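Type II antifreeze protein (Brachyopsis rostratus, PDB 2ZIB) binds to ice crystals and inhibits their growth, protecting the fish's blood from freezing in sea water below zero. Local coordinates at residues L33-C38 with G42-S47. Residues are numbered along the deposited sequence; the frame is centred on the assembly and turned at random.
Sequences LAEANC and GGHLAS. With SO4 (sulfate ion), chain B.
E35 reaches from helix 31-40 to H44 and L45 on the short strand 44-45, where the first helix of the C-type lectin fold turns back into the sheet. The turn is a Schellman motif: G42, with positive phi, is its C' residue, G43 N donates to C38 O at 2.8 Å, and G42 N pairs with V39 O.

The carboxylate of E35 grips both strand residues. E35 CG lies anti to the backbone N (chi1 169°), and a bend at chi2 brings the two oxygens to the strand. E35 OE2 takes H44 ND1 on its syn lone pair at 2.7 Å, nearly straight, with carboxylate and imidazole only 15° from coplanar. E35 OE1 accepts L45 N at 2.9 Å, on the syn side but 32° out of the carboxylate plane, and is also hydrogen-bonded to T81 OG1. Three bonds thus hold the carboxylate.

Apolar contacts lie deeper. L45 spreads its methyls over the helix: CD1 meets E35 CB at 3.8 Å, and CD2 touches A34 CB and C38 SG. C38 CB packs on the H44-L45 peptide, 3.3 Å from H44 C, and its SG is disulfide-bonded to C128 of strand 124-131, which pairs with strand 44-45.

Both ring nitrogens of H44 donate to anions, which would probably favour the doubly protonated imidazolium. The second bond, H44 NE2 to O2 of a sulfate probably from the crystallisation liquor, spans 2.7 Å; the two in-plane bonds fix the ring's turn between them.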
# COMPACT_ATOMS: atom_id res chain seq x y z
N LEU A 33 -7.89 -8.27 -5.62
CA LEU A 33 -8.60 -8.84 -4.46
C LEU A 33 -8.15 -8.15 -3.20
O LEU A 33 -8.97 -7.94 -2.30
CB LEU A 33 -8.36 -10.35 -4.35
CG LEU A 33 -9.53 -11.19 -4.90
CD1 LEU A 33 -9.72 -10.93 -6.40
CD2 LEU A 33 -9.29 -12.66 -4.58
N ALA A 34 -6.86 -7.80 -3.09
CA ALA A 34 -6.37 -7.16 -1.87
C ALA A 34 -7.04 -5.77 -1.70
O ALA A 34 -7.43 -5.38 -0.58
CB ALA A 34 -4.85 -7.04 -1.91
N GLU A 35 -7.16 -5.00 -2.78
CA GLU A 35 -7.86 -3.71 -2.70
C GLU A 35 -9.34 -3.92 -2.31
O GLU A 35 -9.85 -3.24 -1.41
CB GLU A 35 -7.73 -2.95 -4.01
CG GLU A 35 -8.65 -1.73 -4.08
CD GLU A 35 -8.32 -0.61 -3.12
OE1 GLU A 35 -7.21 -0.55 -2.53
OE2 GLU A 35 -9.18 0.30 -3.00
N ALA A 36 -10.02 -4.89 -2.93
CA ALA A 36 -11.42 -5.15 -2.59
C ALA A 36 -11.57 -5.57 -1.14
O ALA A 36 -12.52 -5.20 -0.44
CB ALA A 36 -11.97 -6.23 -3.50
N ASN A 37 -10.61 -6.37 -0.64
CA ASN A 37 -10.58 -6.80 0.75
C ASN A 37 -10.47 -5.58 1.68
O ASN A 37 -11.24 -5.42 2.65
CB ASN A 37 -9.39 -7.77 0.90
CG ASN A 37 -9.27 -8.39 2.28
OD1 ASN A 37 -8.14 -8.29 2.91
ND2 ASN A 37 -10.27 -9.02 2.73
N CYS A 38 -9.55 -4.66 1.37
CA CYS A 38 -9.40 -3.45 2.17
C CYS A 38 -10.68 -2.61 2.14
O CYS A 38 -11.08 -2.07 3.20
CB CYS A 38 -8.23 -2.60 1.67
SG CYS A 38 -6.60 -3.35 1.86
N GLY A 42 -13.37 -1.27 5.19
CA GLY A 42 -13.61 0.15 5.47
C GLY A 42 -12.48 1.05 5.03
O GLY A 42 -12.45 2.21 5.41
N GLY A 43 -11.52 0.54 4.25
CA GLY A 43 -10.34 1.33 3.86
C GLY A 43 -9.92 1.04 2.43
O GLY A 43 -10.75 0.85 1.54
N HIS A 44 -8.61 1.08 2.24
CA HIS A 44 -7.99 0.90 0.90
C HIS A 44 -6.66 0.24 1.15
O HIS A 44 -6.11 0.35 2.26
CB HIS A 44 -7.76 2.26 0.20
CG HIS A 44 -9.02 2.90 -0.30
ND1 HIS A 44 -9.68 2.43 -1.41
CD2 HIS A 44 -9.76 3.91 0.19
CE1 HIS A 44 -10.77 3.17 -1.60
NE2 HIS A 44 -10.84 4.08 -0.64
N LEU A 45 -6.07 -0.34 0.10
CA LEU A 45 -4.63 -0.62 0.20
C LEU A 45 -3.92 0.67 0.63
O LEU A 45 -4.30 1.76 0.20
CB LEU A 45 -4.13 -1.08 -1.16
CG LEU A 45 -4.46 -2.53 -1.51
CD1 LEU A 45 -4.12 -2.81 -2.98
CD2 LEU A 45 -3.73 -3.52 -0.60
N ALA A 46 -2.86 0.54 1.43
CA ALA A 46 -2.24 1.74 1.98
C ALA A 46 -1.62 2.60 0.90
O ALA A 46 -0.88 2.12 0.03
CB ALA A 46 -1.17 1.33 2.98
N SER A 47 -1.82 3.92 1.04
CA SER A 47 -0.99 4.91 0.36
C SER A 47 0.11 5.37 1.31
O SER A 47 -0.05 5.32 2.54
CB SER A 47 -1.84 6.07 -0.12
OG SER A 47 -2.38 6.75 1.00
S SO4 B . -12.71 6.21 1.35
O1 SO4 B . -12.57 4.91 2.14
O2 SO4 B . -12.59 5.99 -0.07
O3 SO4 B . -14.04 6.77 1.62
O4 SO4 B . -11.58 7.09 1.67